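Local atomic coordinates of putative CRISPR-associated endoribonuclease-like protein Cas6 (Pyrococcus furiosus, PDB entry 3UFC), a protein that binds CRISPR RNA and belongs to the Cas6 family of the prokaryotic antiviral defence system, its own endoribonuclease activity being only putative. Residues W52-I58 with I77-S83; M3-L9 with V111-L117; I127-P133 with F234-I240. One frame throughout, in Å; residues are numbered along the deposited sequence.

Contact 1: W52-I58 with I77-S83; sequences WTFSRII and ISLYISS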
# COMPACT_ATOMS: atom_id res chain seq x y z
N TRP A 52 -3.46 -2.45 7.50
CA TRP A 52 -3.83 -1.33 6.64
C TRP A 52 -2.82 -1.24 5.50
O TRP A 52 -1.85 -2.01 5.45
CB TRP A 52 -3.81 -0.02 7.43
CG TRP A 52 -2.44 0.37 7.94
CD1 TRP A 52 -1.64 -0.36 8.78
CD2 TRP A 52 -1.72 1.57 7.65
NE1 TRP A 52 -0.47 0.31 9.03
CE2 TRP A 52 -0.49 1.50 8.36
CE3 TRP A 52 -1.98 2.71 6.87
CZ2 TRP A 52 0.47 2.53 8.30
CZ3 TRP A 52 -1.03 3.72 6.81
CH2 TRP A 52 0.18 3.62 7.53
N THR A 53 -3.06 -0.31 4.59
CA THR A 53 -2.16 -0.10 3.46
C THR A 53 -2.24 1.34 3.00
O THR A 53 -3.14 2.08 3.40
CB THR A 53 -2.55 -1.01 2.26
OG1 THR A 53 -1.66 -0.76 1.17
CG2 THR A 53 -3.97 -0.71 1.78
N PHE A 54 -1.27 1.76 2.20
CA PHE A 54 -1.29 3.09 1.63
C PHE A 54 -0.59 3.06 0.28
O PHE A 54 0.22 2.18 0.01
CB PHE A 54 -0.72 4.17 2.57
CG PHE A 54 0.76 4.06 2.88
CD1 PHE A 54 1.20 3.36 4.00
CD2 PHE A 54 1.70 4.75 2.11
CE1 PHE A 54 2.56 3.36 4.36
CE2 PHE A 54 3.05 4.77 2.47
CZ PHE A 54 3.48 4.07 3.60
N SER A 55 -0.96 4.01 -0.57
CA SER A 55 -0.41 4.09 -1.92
C SER A 55 0.91 4.84 -1.97
O SER A 55 1.40 5.35 -0.97
CB SER A 55 -1.39 4.82 -2.82
OG SER A 55 -1.38 6.22 -2.51
N ARG A 56 1.46 4.89 -3.17
CA ARG A 56 2.67 5.66 -3.40
C ARG A 56 2.08 7.07 -3.59
O ARG A 56 0.87 7.22 -3.79
CB ARG A 56 3.36 5.18 -4.69
CG ARG A 56 4.11 3.85 -4.53
CD ARG A 56 5.48 4.07 -3.88
NE ARG A 56 6.38 4.78 -4.78
CZ ARG A 56 7.54 5.30 -4.43
NH1 ARG A 56 7.97 5.20 -3.18
NH2 ARG A 56 8.27 5.95 -5.33
N ILE A 57 2.92 8.09 -3.49
CA ILE A 57 2.41 9.45 -3.67
C ILE A 57 2.06 9.56 -5.16
O ILE A 57 2.92 9.39 -6.02
CB ILE A 57 3.49 10.49 -3.27
CG1 ILE A 57 3.79 10.37 -1.77
CG2 ILE A 57 3.00 11.90 -3.59
CD1 ILE A 57 4.96 11.24 -1.30
N ILE A 58 0.79 9.84 -5.45
CA ILE A 58 0.32 9.95 -6.83
C ILE A 58 0.40 11.41 -7.30
O ILE A 58 -0.33 12.27 -6.81
CB ILE A 58 -1.13 9.44 -6.96
CG1 ILE A 58 -1.23 8.02 -6.39
CG2 ILE A 58 -1.56 9.44 -8.43
CD1 ILE A 58 -0.36 7.01 -7.09
N ILE A 77 -1.49 16.50 -6.09
CA ILE A 77 -0.80 15.37 -5.49
C ILE A 77 -1.69 14.67 -4.47
O ILE A 77 -2.24 15.31 -3.58
CB ILE A 77 0.48 15.84 -4.77
CG1 ILE A 77 1.39 16.58 -5.75
CG2 ILE A 77 1.19 14.66 -4.14
CD1 ILE A 77 2.57 17.26 -5.09
N SER A 78 -1.79 13.35 -4.58
CA SER A 78 -2.63 12.60 -3.66
C SER A 78 -1.95 11.39 -3.02
O SER A 78 -1.08 10.77 -3.62
CB SER A 78 -3.89 12.12 -4.38
OG SER A 78 -4.71 13.21 -4.77
N LEU A 79 -2.36 11.08 -1.80
CA LEU A 79 -1.87 9.94 -1.05
C LEU A 79 -3.13 9.20 -0.60
O LEU A 79 -3.98 9.78 0.09
CB LEU A 79 -1.08 10.37 0.18
CG LEU A 79 -0.73 9.26 1.17
CD1 LEU A 79 0.20 8.23 0.51
CD2 LEU A 79 -0.07 9.85 2.41
N TYR A 80 -3.27 7.94 -0.99
CA TYR A 80 -4.45 7.17 -0.59
C TYR A 80 -4.10 6.21 0.54
O TYR A 80 -3.02 5.62 0.57
CB TYR A 80 -5.03 6.40 -1.78
CG TYR A 80 -5.35 7.29 -2.96
CD1 TYR A 80 -4.38 7.59 -3.91
CD2 TYR A 80 -6.62 7.87 -3.10
CE1 TYR A 80 -4.66 8.44 -4.98
CE2 TYR A 80 -6.91 8.72 -4.16
CZ TYR A 80 -5.92 9.00 -5.10
OH TYR A 80 -6.20 9.83 -6.15
N ILE A 81 -5.03 6.06 1.47
CA ILE A 81 -4.84 5.18 2.61
C ILE A 81 -6.11 4.36 2.79
O ILE A 81 -7.21 4.86 2.54
CB ILE A 81 -4.57 6.00 3.89
CG1 ILE A 81 -3.30 6.84 3.71
CG2 ILE A 81 -4.45 5.07 5.08
CD1 ILE A 81 -2.96 7.71 4.91
N SER A 82 -5.97 3.11 3.22
CA SER A 82 -7.13 2.26 3.42
C SER A 82 -6.92 1.23 4.51
O SER A 82 -5.78 0.85 4.82
CB SER A 82 -7.51 1.55 2.12
OG SER A 82 -8.54 0.61 2.36
N SER A 83 -8.03 0.79 5.10
CA SER A 83 -8.00 -0.23 6.14
C SER A 83 -9.39 -0.79 6.37
O SER A 83 -10.38 -0.08 6.19
CB SER A 83 -7.48 0.35 7.45
OG SER A 83 -7.55 -0.63 8.48
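L79 pushes a methyl group into the notch made where the 52-58 chain swings away from its antiparallel partner. With CG anti to the backbone N (chi1 169°), CD1 is carried across the gap to lie 3.5 Å from S55 O, while the same methyl touches the F54 ring at CD2. The notch exists because S55, R56 and I57 span the distance that L79 and Y80 cover on strand 77-83, so the register slips by one residue between the F54-I81 and I58-S78 pairs. S55 repairs the ladder with its side chain: OG accepts the amide of Y80 at 3.0 Å from Y80 N and gives a bond forward to R56 O, the carbonyl of the next residue. S55 N meanwhile binds Y80 O, so both polar backbone atoms of Y80 are held by one serine.

On the face of S78, Y80 and I58, the edge of the Y80 ring, near its plane, is met by S55 OG and by I58 CG1. The I58 side chain runs at about a right angle to the tyrosine, its CG1 3.7 Å from Y80 CE1. On the other face, I81 CG2 meets the indole edge of W52 at CE3 (3.9 Å), the two side chains lying alongside each other, and I81 CG1 lies against F54 CB. Where the slip ends, I57 CG2 and I77 CG2 press together at 3.3 Å, tighter than usual carbon contact. Helices 23-37 and 86-98 back this apolar face: Y27 and I30 pack on W52, and I92 reaches both W52 and I81. The arrangement is the pairing of the second and third strands of a ferredoxin-like fold, here the N-terminal of the two in Cas6, with an irregular edge strand.

Contact 2: M3-L9 with V111-L117; sequences MRIEIKL and VADIKAL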
# COMPACT_ATOMS: atom_id res chain seq x y z
N MET A 3 -12.53 1.78 5.75
CA MET A 3 -12.64 3.00 4.97
C MET A 3 -11.40 3.27 4.12
O MET A 3 -10.30 2.84 4.44
CB MET A 3 -12.89 4.20 5.91
CG MET A 3 -13.20 5.51 5.19
SD MET A 3 -13.56 6.90 6.32
CE MET A 3 -15.17 6.42 6.94
N ARG A 4 -11.62 4.00 3.04
CA ARG A 4 -10.59 4.37 2.09
C ARG A 4 -10.62 5.90 2.00
O ARG A 4 -11.69 6.48 1.80
CB ARG A 4 -10.92 3.73 0.74
CG ARG A 4 -10.09 4.18 -0.42
CD ARG A 4 -10.39 3.30 -1.63
NE ARG A 4 -9.91 1.94 -1.40
CZ ARG A 4 -9.13 1.28 -2.25
NH1 ARG A 4 -8.75 1.85 -3.39
NH2 ARG A 4 -8.70 0.06 -1.94
N ILE A 5 -9.46 6.54 2.15
CA ILE A 5 -9.41 8.00 2.07
C ILE A 5 -8.35 8.52 1.11
O ILE A 5 -7.40 7.81 0.74
CB ILE A 5 -9.13 8.65 3.45
CG1 ILE A 5 -7.76 8.23 3.96
CG2 ILE A 5 -10.22 8.26 4.44
CD1 ILE A 5 -7.35 8.91 5.26
N GLU A 6 -8.52 9.78 0.70
CA GLU A 6 -7.59 10.44 -0.19
C GLU A 6 -7.09 11.69 0.53
O GLU A 6 -7.89 12.49 1.02
CB GLU A 6 -8.26 10.85 -1.50
CG GLU A 6 -7.32 11.63 -2.43
CD GLU A 6 -8.00 12.15 -3.68
OE1 GLU A 6 -7.32 12.79 -4.51
OE2 GLU A 6 -9.22 11.92 -3.85
N ILE A 7 -5.78 11.82 0.60
CA ILE A 7 -5.16 12.96 1.25
C ILE A 7 -4.48 13.79 0.17
O ILE A 7 -3.63 13.29 -0.56
CB ILE A 7 -4.12 12.49 2.27
CG1 ILE A 7 -4.81 11.64 3.35
CG2 ILE A 7 -3.41 13.69 2.90
CD1 ILE A 7 -3.88 11.01 4.33
N LYS A 8 -4.90 15.05 0.04
CA LYS A 8 -4.31 15.93 -0.96
C LYS A 8 -3.12 16.60 -0.29
O LYS A 8 -3.21 17.03 0.86
CB LYS A 8 -5.31 17.00 -1.41
CG LYS A 8 -6.55 16.44 -2.09
CD LYS A 8 -6.20 15.68 -3.37
CE LYS A 8 -5.54 16.57 -4.40
NZ LYS A 8 -5.18 15.83 -5.64
N LEU A 9 -2.00 16.66 -0.99
CA LEU A 9 -0.80 17.27 -0.44
C LEU A 9 -0.39 18.49 -1.25
O LEU A 9 -0.50 18.51 -2.47
CB LEU A 9 0.35 16.26 -0.43
CG LEU A 9 0.11 14.96 0.34
CD1 LEU A 9 1.23 13.96 0.01
CD2 LEU A 9 0.06 15.25 1.84
N VAL A 111 -0.93 19.12 4.32
CA VAL A 111 -2.12 18.38 3.93
C VAL A 111 -3.17 19.43 3.54
O VAL A 111 -3.57 20.25 4.37
CB VAL A 111 -2.66 17.51 5.08
CG1 VAL A 111 -4.02 16.93 4.70
CG2 VAL A 111 -1.68 16.40 5.40
N ALA A 112 -3.59 19.41 2.29
CA ALA A 112 -4.56 20.37 1.79
C ALA A 112 -6.01 19.93 1.96
O ALA A 112 -6.91 20.77 2.02
CB ALA A 112 -4.28 20.67 0.32
N ASP A 113 -6.23 18.62 2.03
CA ASP A 113 -7.59 18.12 2.19
C ASP A 113 -7.58 16.61 2.43
O ASP A 113 -6.66 15.91 2.02
CB ASP A 113 -8.39 18.45 0.93
CG ASP A 113 -9.87 18.15 1.08
OD1 ASP A 113 -10.44 18.42 2.16
OD2 ASP A 113 -10.48 17.66 0.10
N ILE A 114 -8.61 16.13 3.12
CA ILE A 114 -8.78 14.71 3.41
C ILE A 114 -10.21 14.38 3.03
O ILE A 114 -11.15 14.95 3.60
CB ILE A 114 -8.56 14.39 4.90
CG1 ILE A 114 -7.14 14.76 5.33
CG2 ILE A 114 -8.81 12.90 5.15
CD1 ILE A 114 -6.87 14.55 6.81
N LYS A 115 -10.38 13.47 2.08
CA LYS A 115 -11.70 13.08 1.61
C LYS A 115 -11.89 11.57 1.69
O LYS A 115 -10.97 10.81 1.40
CB LYS A 115 -11.90 13.52 0.16
CG LYS A 115 -11.93 15.02 -0.04
CD LYS A 115 -11.66 15.40 -1.50
CE LYS A 115 -12.64 14.74 -2.45
NZ LYS A 115 -12.33 15.07 -3.87
N ALA A 116 -13.08 11.14 2.10
CA ALA A 116 -13.37 9.72 2.17
C ALA A 116 -13.82 9.32 0.78
O ALA A 116 -14.62 10.02 0.16
CB ALA A 116 -14.48 9.46 3.19
N LEU A 117 -13.31 8.20 0.27
CA LEU A 117 -13.69 7.75 -1.06
C LEU A 117 -14.78 6.70 -0.95
O LEU A 117 -14.92 6.06 0.09
CB LEU A 117 -12.48 7.15 -1.79
CG LEU A 117 -11.30 8.08 -2.05
CD1 LEU A 117 -10.19 7.30 -2.74
CD2 LEU A 117 -11.74 9.26 -2.91
O HOH W 1 -14.31 4.23 1.75
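E6 N and K115 O make the shortest bond of this strand pair, 2.7 Å, with the N-H pointing almost straight down the carbonyl. K115 N returns the bond to E6 O, and K8 N to D113 O continues the ladder. Next to D113 the 111-117 strand carries one residue too many: A112 N bonds K8 O from 38° above the carbonyl plane, and L9 then faces V111. This is a beta bulge. At the opposite end L117 N holds R4 O at 2.8 Å, and a water bridges R4 N and L117 O.

On the face of I5, I7, L9, V111 and I114 lies an apolar row. V111 CG1, anti to its own amide nitrogen at chi1 172°, comes slantwise to I7 CG2 at 3.8 Å, whereas V111 CG2 leans on L9 CD2 at 4.1 Å. Farther along, I5 CD1 approaches I114 CG2, and M3 SD the methyl of A116. Over the other face, L117 straddles two neighbours: CD1 lies on the aliphatic part of R4, 3.9 Å from R4 CG, and L117 CD2 lies 3.8 Å from E6 OE2. The E6 side chain is fully extended, and its carboxylate is only loosely near K115, with E6 OE2 4.4 Å from K115 NZ; its OE1 bonds S78 OG, a hydroxyl that K8 NZ also uses alongside a salt bridge to D76.

Strand 3-11 is central here, bonded on its far side to strand 77-83. Helix 86-98 packs against the apolar row, V93 against I5 and I96 against I7 and V111, and strand 101-104 completes the sheet beyond 107-116.

Contact 3: I127-P133 with F234-I240; sequences IFSTLSP and FGMVKII
M236 O receives two amides from the turn at the end of strand 125-130: a straight 2.7 Å bond from L131 N (178°) and a weak one from S132 N. From here the two chains pair as the first and last strands of the C-terminal ferredoxin-like fold, with S129 and K238 exchanging a pair of backbone bonds and I240 N reaching I127 O.

On one face the F128 ring meets V237 and I239. V237 CG2 lies 3.6 Å from F128 CD2, I239 runs beside the phenylalanine, and K238 O sits at the ring's edge. F226 and Y211 extend this cluster outward. Across the sheet, the straight K238 chain passes over S129, its CD 4.0 Å from L131 CD2, while the tip of L131 leans on M236 CE.

Around G235 the pairing becomes irregular. This glycine, with positive phi, belongs to the glycine-rich segment near the C terminus that marks Cas6 proteins. Its N bonds P133 O at 2.7 Å from well above the carbonyl plane, and P133 O also touches the edge of the F234 ring, 3.3 Å from F234 CD2. L195 and V197 of strand 183-197 pack on that ring.

A serine hydroxyl bridges this bend. S132 has chi1 53°, which turns OG in between its backbone N and carbonyl carbon and aims it at the facing chain. There S132 OG takes the amide of M236 at 2.8 Å from M236 N, and is itself hydrogen-bonded to F54 O.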
# COMPACT_ATOMS: atom_id res chain seq x y z
N ILE A 127 -11.50 -6.43 -11.39
CA ILE A 127 -10.30 -6.02 -12.09
C ILE A 127 -9.67 -5.03 -11.12
O ILE A 127 -10.29 -4.02 -10.76
CB ILE A 127 -10.59 -5.32 -13.41
CG1 ILE A 127 -11.24 -6.29 -14.40
CG2 ILE A 127 -9.28 -4.81 -14.02
CD1 ILE A 127 -11.54 -5.65 -15.74
N PHE A 128 -8.45 -5.33 -10.67
CA PHE A 128 -7.75 -4.47 -9.72
C PHE A 128 -6.54 -3.80 -10.38
O PHE A 128 -5.90 -4.38 -11.26
CB PHE A 128 -7.24 -5.29 -8.51
CG PHE A 128 -8.34 -5.78 -7.59
CD1 PHE A 128 -8.54 -7.14 -7.40
CD2 PHE A 128 -9.13 -4.88 -6.88
CE1 PHE A 128 -9.51 -7.61 -6.52
CE2 PHE A 128 -10.11 -5.33 -5.99
CZ PHE A 128 -10.30 -6.70 -5.81
N SER A 129 -6.25 -2.58 -9.94
CA SER A 129 -5.10 -1.85 -10.46
C SER A 129 -4.34 -1.32 -9.24
O SER A 129 -4.94 -0.73 -8.34
CB SER A 129 -5.54 -0.70 -11.36
OG SER A 129 -4.41 -0.08 -11.95
N THR A 130 -3.02 -1.52 -9.23
CA THR A 130 -2.20 -1.10 -8.10
C THR A 130 -2.01 0.40 -7.93
O THR A 130 -1.82 1.13 -8.90
CB THR A 130 -0.78 -1.73 -8.18
OG1 THR A 130 -0.21 -1.47 -9.47
CG2 THR A 130 -0.85 -3.23 -7.96
N LEU A 131 -2.08 0.85 -6.67
CA LEU A 131 -1.83 2.24 -6.31
C LEU A 131 -0.44 2.24 -5.65
O LEU A 131 0.21 3.27 -5.52
CB LEU A 131 -2.91 2.75 -5.35
CG LEU A 131 -4.31 2.86 -5.98
CD1 LEU A 131 -5.28 3.44 -4.96
CD2 LEU A 131 -4.24 3.75 -7.22
N SER A 132 -0.01 1.05 -5.21
CA SER A 132 1.32 0.83 -4.63
C SER A 132 1.66 -0.61 -5.05
O SER A 132 0.77 -1.45 -5.16
CB SER A 132 1.34 1.03 -3.10
OG SER A 132 0.36 0.27 -2.42
N PRO A 133 2.95 -0.90 -5.28
CA PRO A 133 3.41 -2.23 -5.71
C PRO A 133 3.03 -3.41 -4.82
O PRO A 133 3.07 -3.33 -3.60
CB PRO A 133 4.94 -2.07 -5.80
CG PRO A 133 5.14 -0.60 -6.00
CD PRO A 133 4.10 -0.01 -5.07
N PHE A 234 2.50 -0.73 0.57
CA PHE A 234 2.47 -1.64 -0.57
C PHE A 234 1.16 -2.39 -0.75
O PHE A 234 0.38 -2.53 0.19
CB PHE A 234 3.58 -2.69 -0.43
CG PHE A 234 4.97 -2.13 -0.55
CD1 PHE A 234 5.64 -1.66 0.58
CD2 PHE A 234 5.58 -2.05 -1.79
CE1 PHE A 234 6.92 -1.10 0.46
CE2 PHE A 234 6.86 -1.50 -1.92
CZ PHE A 234 7.53 -1.02 -0.79
N GLY A 235 0.95 -2.87 -1.97
CA GLY A 235 -0.23 -3.67 -2.28
C GLY A 235 -1.59 -3.02 -2.34
O GLY A 235 -2.59 -3.73 -2.44
N MET A 236 -1.65 -1.70 -2.30
CA MET A 236 -2.95 -1.05 -2.36
C MET A 236 -3.46 -1.07 -3.79
O MET A 236 -2.69 -0.84 -4.72
CB MET A 236 -2.87 0.39 -1.86
CG MET A 236 -4.26 1.02 -1.69
SD MET A 236 -4.24 2.65 -0.95
CE MET A 236 -6.06 3.02 -0.95
N VAL A 237 -4.74 -1.35 -3.96
CA VAL A 237 -5.33 -1.39 -5.29
C VAL A 237 -6.64 -0.62 -5.35
O VAL A 237 -7.23 -0.29 -4.33
CB VAL A 237 -5.64 -2.85 -5.73
CG1 VAL A 237 -4.37 -3.66 -5.85
CG2 VAL A 237 -6.59 -3.49 -4.73
N LYS A 238 -7.08 -0.34 -6.57
CA LYS A 238 -8.35 0.34 -6.80
C LYS A 238 -9.09 -0.57 -7.78
O LYS A 238 -8.48 -1.41 -8.43
CB LYS A 238 -8.13 1.70 -7.45
CG LYS A 238 -7.57 1.64 -8.86
CD LYS A 238 -7.46 3.04 -9.44
CE LYS A 238 -6.77 3.03 -10.80
NZ LYS A 238 -6.62 4.41 -11.34
N ILE A 239 -10.40 -0.39 -7.88
CA ILE A 239 -11.20 -1.18 -8.80
C ILE A 239 -11.40 -0.40 -10.10
O ILE A 239 -11.58 0.81 -10.08
CB ILE A 239 -12.59 -1.50 -8.20
CG1 ILE A 239 -12.44 -2.53 -7.08
CG2 ILE A 239 -13.53 -2.03 -9.29
CD1 ILE A 239 -13.72 -2.82 -6.35
N ILE A 240 -11.34 -1.10 -11.23
CA ILE A 240 -11.58 -0.46 -12.52
C ILE A 240 -12.65 -1.26 -13.25
O ILE A 240 -12.66 -2.49 -13.21
CB ILE A 240 -10.29 -0.38 -13.39
CG1 ILE A 240 -9.65 -1.75 -13.53
CG2 ILE A 240 -9.30 0.60 -12.76
CD1 ILE A 240 -8.35 -1.72 -14.30
O HOH W 2 -13.95 -4.81 -11.65

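Overall arrangement
From the N terminus, strand 3-11 runs out first and waits about a hundred residues for 107-116; contact 2 thus closes a long loop. Contact 1 forms entirely within it, joining 52-58 to 77-83 across a short excursion, and strand 77-83 then lies directly against 3-11, putting both contacts in one sheet. Only after that loop is closed does the chain enter the second domain, where contact 3 brings 127-133 and 234-240 together over another hundred residues. The two halves meet in the middle: T53 OG1 bonds F234 O, and R4 NH1 bonds V237 O, tying the N-terminal sheet to the last strand and the glycine-rich segment before it.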